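Local coordinates for protein Lysine/ornithine decarboxylase (Selenomonas ruminantium, PDB 5GJO) that decarboxylates both L-lysine and L-ornithine, with pyridoxal 5'-phosphate as cofactor, to give cadaverine and putrescine, at residues V25-F37 with P57-H69. The protein carries 2 engineered substitutions. Sequence-based numbering, arbitrary orientation.
Sequences VASLDKVEENYQF and PEILSLLAGLGSH
With chi1 at -174°, Tyr35 swings its ring away from its own backbone N and across to the turn that closes helix 57-65; Leu66 sets CB over one face of that ring, and with CG beside the backbone N (chi1 -61°) its CD1 comes to 4.1 Å from Tyr35 CD2. Helices 28-41 and 57-65 pack on the outside of the pyridoxal-binding TIM barrel; the axes of segments 28-37 and 57-65 approach to 10.2 Å at a crossing angle of -40°. Gly67, with positive phi and two bonds back into the last turn, forms a Schellman motif, after which Ser68 brings CB to 3.6 Å from Tyr35 CE1. Obliquely to the same ring, Leu63 CD2 lies 3.6 Å from Tyr35 CD1. Nearer the helix starts the contact is aliphatic: Leu62 sends CD2 alongside Val31 CB at 3.9 Å, and Leu28 CD2 meets Ile59 CG1 at 3.8 Å. Val31 and Ile59 also touch Cys262 of helix 259-263, and Tyr35 and Ser68 both reach Val47 of barrel strand 45-50, so the seam continues into the barrel wall. An alanine replacing Tyr35 is likely to open a gap between Leu63, Leu66 and Ser68 and to cost one water its phenolic partner. That water lies in the ring plane, 2.5 Å from Tyr35 OH, and donates to Leu66 O; a second water also donates to Leu66 O and accepts from Gln36 NE2.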
loop_
_atom_site.group_PDB
_atom_site.type_symbol
_atom_site.label_atom_id
_atom_site.label_comp_id
_atom_site.label_asym_id
_atom_site.label_seq_id
_atom_site.Cartn_x
_atom_site.Cartn_y
_atom_site.Cartn_z
ATOM N N VAL A 25 -4.037 -7.219 17.349
ATOM C CA VAL A 25 -3.807 -7.316 18.782
ATOM C C VAL A 25 -2.313 -7.625 19.003
ATOM O O VAL A 25 -1.794 -8.656 18.454
ATOM C CB VAL A 25 -4.658 -8.419 19.441
ATOM C CG1 VAL A 25 -4.355 -8.533 20.914
ATOM C CG2 VAL A 25 -6.158 -8.248 19.153
ATOM N N ALA A 26 -1.603 -6.735 19.656
ATOM C CA ALA A 26 -0.197 -6.827 19.957
ATOM C C ALA A 26 0.096 -7.171 21.387
ATOM O O ALA A 26 -0.426 -6.476 22.325
ATOM C CB ALA A 26 0.503 -5.524 19.645
ATOM N N SER A 27 0.988 -8.149 21.589
ATOM C CA SER A 27 1.405 -8.533 22.952
ATOM C C SER A 27 2.769 -7.926 23.292
ATOM O O SER A 27 3.791 -8.266 22.715
ATOM C CB SER A 27 1.435 -10.035 23.118
ATOM O OG SER A 27 2.183 -10.430 24.293
ATOM N N LEU A 28 2.749 -6.967 24.197
ATOM C CA LEU A 28 4.000 -6.325 24.655
ATOM C C LEU A 28 4.868 -7.360 25.320
ATOM O O LEU A 28 6.110 -7.313 25.216
ATOM C CB LEU A 28 3.672 -5.197 25.617
ATOM C CG LEU A 28 2.985 -4.005 25.007
ATOM C CD1 LEU A 28 2.707 -2.925 26.061
ATOM C CD2 LEU A 28 3.648 -3.369 23.773
ATOM N N ASP A 29 4.264 -8.270 26.095
ATOM C CA ASP A 29 5.057 -9.298 26.768
ATOM C C ASP A 29 5.810 -10.170 25.746
ATOM O O ASP A 29 6.964 -10.550 25.989
ATOM C CB ASP A 29 4.259 -10.198 27.671
ATOM C CG ASP A 29 3.801 -9.516 28.989
ATOM O OD1 ASP A 29 4.042 -8.298 29.189
ATOM O OD2 ASP A 29 3.085 -10.251 29.725
ATOM N N LYS A 30 5.194 -10.419 24.582
ATOM C CA LYS A 30 5.877 -11.264 23.586
ATOM C C LYS A 30 6.973 -10.405 22.915
ATOM O O LYS A 30 8.076 -10.986 22.640
ATOM C CB LYS A 30 4.933 -11.777 22.481
ATOM C CG LYS A 30 5.598 -12.670 21.424
ATOM C CD LYS A 30 6.292 -13.931 21.943
ATOM C CE LYS A 30 6.966 -14.593 20.760
ATOM N NZ LYS A 30 7.996 -15.517 21.198
ATOM N N VAL A 31 6.736 -9.114 22.692
ATOM C CA VAL A 31 7.844 -8.246 22.178
ATOM C C VAL A 31 9.028 -8.289 23.151
ATOM O O VAL A 31 10.194 -8.476 22.790
ATOM C CB VAL A 31 7.405 -6.819 21.889
ATOM C CG1 VAL A 31 8.595 -5.959 21.512
ATOM C CG2 VAL A 31 6.356 -6.848 20.743
ATOM N N GLU A 32 8.719 -8.162 24.443
ATOM C CA GLU A 32 9.786 -8.234 25.429
ATOM C C GLU A 32 10.510 -9.543 25.448
ATOM O O GLU A 32 11.767 -9.534 25.538
ATOM C CB GLU A 32 9.187 -7.826 26.825
ATOM C CG GLU A 32 10.180 -7.949 27.969
ATOM C CD GLU A 32 9.675 -7.275 29.292
ATOM O OE1 GLU A 32 8.555 -6.813 29.368
ATOM O OE2 GLU A 32 10.366 -7.358 30.310
ATOM N N GLU A 33 9.776 -10.679 25.379
ATOM C CA GLU A 33 10.369 -11.958 25.306
ATOM C C GLU A 33 11.317 -12.082 24.097
ATOM O O GLU A 33 12.436 -12.698 24.192
ATOM C CB GLU A 33 9.314 -13.041 25.257
ATOM C CG GLU A 33 9.807 -14.444 25.100
ATOM C CD GLU A 33 8.607 -15.422 25.020
ATOM O OE1 GLU A 33 8.017 -15.627 26.087
ATOM O OE2 GLU A 33 8.264 -15.960 23.915
ATOM N N ASN A 34 10.846 -11.567 22.954
ATOM C CA ASN A 34 11.716 -11.572 21.764
ATOM C C ASN A 34 13.007 -10.731 21.954
ATOM O O ASN A 34 14.104 -11.153 21.509
ATOM C CB ASN A 34 10.954 -11.059 20.532
ATOM C CG ASN A 34 9.893 -12.035 20.063
ATOM O OD1 ASN A 34 9.956 -13.237 20.370
ATOM N ND2 ASN A 34 8.991 -11.550 19.183
ATOM N N TYR A 35 12.906 -9.573 22.588
ATOM C CA TYR A 35 14.062 -8.756 22.845
ATOM C C TYR A 35 15.005 -9.523 23.763
ATOM O O TYR A 35 16.203 -9.607 23.530
ATOM C CB TYR A 35 13.624 -7.412 23.484
ATOM C CG TYR A 35 14.747 -6.452 23.658
ATOM C CD1 TYR A 35 15.134 -5.593 22.616
ATOM C CD2 TYR A 35 15.490 -6.453 24.822
ATOM C CE1 TYR A 35 16.164 -4.702 22.787
ATOM C CE2 TYR A 35 16.543 -5.570 25.007
ATOM C CZ TYR A 35 16.891 -4.702 23.989
ATOM O OH TYR A 35 17.931 -3.785 24.109
ATOM N N GLN A 36 14.489 -10.072 24.834
ATOM C CA GLN A 36 15.360 -10.802 25.769
ATOM C C GLN A 36 15.999 -12.034 25.180
ATOM O O GLN A 36 17.136 -12.326 25.516
ATOM C CB GLN A 36 14.633 -11.163 27.066
ATOM C CG GLN A 36 14.270 -9.896 27.864
ATOM C CD GLN A 36 15.435 -8.875 28.184
ATOM O OE1 GLN A 36 16.658 -9.185 28.174
ATOM N NE2 GLN A 36 15.039 -7.633 28.442
ATOM N N PHE A 37 15.290 -12.772 24.345
ATOM C CA PHE A 37 15.854 -13.910 23.674
ATOM C C PHE A 37 17.071 -13.471 22.823
ATOM O O PHE A 37 18.068 -14.156 22.792
ATOM C CB PHE A 37 14.790 -14.534 22.783
ATOM C CG PHE A 37 15.202 -15.754 22.013
ATOM C CD1 PHE A 37 15.758 -15.625 20.773
ATOM C CD2 PHE A 37 14.911 -17.030 22.492
ATOM C CE1 PHE A 37 16.085 -16.745 20.015
ATOM C CE2 PHE A 37 15.193 -18.159 21.721
ATOM C CZ PHE A 37 15.785 -18.006 20.476
ATOM N N PRO A 57 3.276 2.743 18.869
ATOM C CA PRO A 57 3.942 3.585 19.904
ATOM C C PRO A 57 4.202 2.855 21.198
ATOM O O PRO A 57 5.253 3.037 21.805
ATOM C CB PRO A 57 2.959 4.756 20.105
ATOM C CG PRO A 57 2.113 4.775 18.926
ATOM C CD PRO A 57 2.165 3.436 18.203
ATOM N N GLU A 58 3.251 2.028 21.668
ATOM C CA GLU A 58 3.500 1.323 22.902
ATOM C C GLU A 58 4.633 0.320 22.795
ATOM O O GLU A 58 5.324 0.010 23.794
ATOM C CB GLU A 58 2.260 0.581 23.407
ATOM C CG GLU A 58 1.102 1.536 23.769
ATOM C CD GLU A 58 0.270 2.013 22.578
ATOM O OE1 GLU A 58 0.542 1.766 21.376
ATOM O OE2 GLU A 58 -0.738 2.710 22.831
ATOM N N ILE A 59 4.833 -0.204 21.590
ATOM C CA ILE A 59 5.980 -1.115 21.335
ATOM C C ILE A 59 7.296 -0.370 21.434
ATOM O O ILE A 59 8.245 -0.850 22.098
ATOM C CB ILE A 59 5.806 -1.871 19.992
ATOM C CG1 ILE A 59 4.594 -2.834 20.101
ATOM C CG2 ILE A 59 7.126 -2.566 19.598
ATOM C CD1 ILE A 59 4.351 -3.665 18.887
ATOM N N LEU A 60 7.310 0.816 20.833
ATOM C CA LEU A 60 8.506 1.650 20.844
ATOM C C LEU A 60 8.850 2.070 22.279
ATOM O O LEU A 60 10.005 1.998 22.675
ATOM C CB LEU A 60 8.373 2.869 19.972
ATOM C CG LEU A 60 8.022 2.530 18.512
ATOM C CD1 LEU A 60 7.769 3.826 17.747
ATOM C CD2 LEU A 60 9.132 1.692 17.820
ATOM N N SER A 61 7.834 2.438 23.060
ATOM C CA SER A 61 8.104 2.814 24.434
ATOM C C SER A 61 8.589 1.654 25.244
ATOM O O SER A 61 9.469 1.821 26.131
ATOM C CB SER A 61 6.827 3.488 25.051
ATOM O OG SER A 61 6.458 4.636 24.334
ATOM N N LEU A 62 7.975 0.469 25.076
ATOM C CA LEU A 62 8.450 -0.699 25.715
ATOM C C LEU A 62 9.968 -0.935 25.444
ATOM O O LEU A 62 10.830 -1.157 26.382
ATOM C CB LEU A 62 7.594 -1.931 25.314
ATOM C CG LEU A 62 8.250 -3.272 25.637
ATOM C CD1 LEU A 62 8.141 -3.443 27.161
ATOM C CD2 LEU A 62 7.610 -4.466 24.945
ATOM N N LEU A 63 10.305 -0.977 24.146
ATOM C CA LEU A 63 11.644 -1.187 23.752
ATOM C C LEU A 63 12.618 -0.124 24.276
ATOM O O LEU A 63 13.709 -0.532 24.735
ATOM C CB LEU A 63 11.802 -1.312 22.195
ATOM C CG LEU A 63 11.172 -2.622 21.666
ATOM C CD1 LEU A 63 10.963 -2.526 20.159
ATOM C CD2 LEU A 63 12.040 -3.808 22.005
ATOM N N ALA A 64 12.231 1.164 24.219
ATOM C CA ALA A 64 13.062 2.225 24.789
ATOM C C ALA A 64 13.363 1.919 26.295
ATOM O O ALA A 64 14.501 2.001 26.766
ATOM C CB ALA A 64 12.449 3.569 24.612
ATOM N N GLY A 65 12.346 1.463 26.999
ATOM C CA GLY A 65 12.464 1.200 28.423
ATOM C C GLY A 65 13.256 -0.012 28.715
ATOM O O GLY A 65 13.788 -0.143 29.842
ATOM N N LEU A 66 13.399 -0.945 27.768
ATOM C CA LEU A 66 14.287 -2.025 27.915
ATOM C C LEU A 66 15.768 -1.694 27.553
ATOM O O LEU A 66 16.600 -2.527 27.722
ATOM C CB LEU A 66 13.870 -3.252 27.087
ATOM C CG LEU A 66 12.512 -3.892 27.397
ATOM C CD1 LEU A 66 12.046 -4.733 26.225
ATOM C CD2 LEU A 66 12.504 -4.690 28.715
ATOM N N GLY A 67 16.040 -0.493 27.124
ATOM C CA GLY A 67 17.370 -0.099 26.736
ATOM C C GLY A 67 17.654 -0.215 25.238
ATOM O O GLY A 67 18.810 -0.055 24.826
ATOM N N SER A 68 16.649 -0.456 24.400
ATOM C CA SER A 68 16.915 -0.632 22.957
ATOM C C SER A 68 17.298 0.678 22.378
ATOM O O SER A 68 16.764 1.720 22.777
ATOM C CB SER A 68 15.631 -1.135 22.269
ATOM O OG SER A 68 15.848 -1.442 20.873
ATOM N N HIS A 69 18.137 0.648 21.330
ATOM C CA HIS A 69 18.246 1.770 20.445
ATOM C C HIS A 69 17.295 1.594 19.238
ATOM O O HIS A 69 16.480 0.628 19.196
ATOM C CB HIS A 69 19.699 1.900 19.911
ATOM C CG HIS A 69 20.731 2.244 20.949
ATOM N ND1 HIS A 69 20.916 1.519 22.109
ATOM C CD2 HIS A 69 21.619 3.272 21.008
ATOM C CE1 HIS A 69 21.882 2.062 22.835
ATOM N NE2 HIS A 69 22.333 3.126 22.180
HETATM O O HOH W 1 18.875 -3.309 26.380
HETATM O O HOH W 2 16.629 -4.997 29.037
#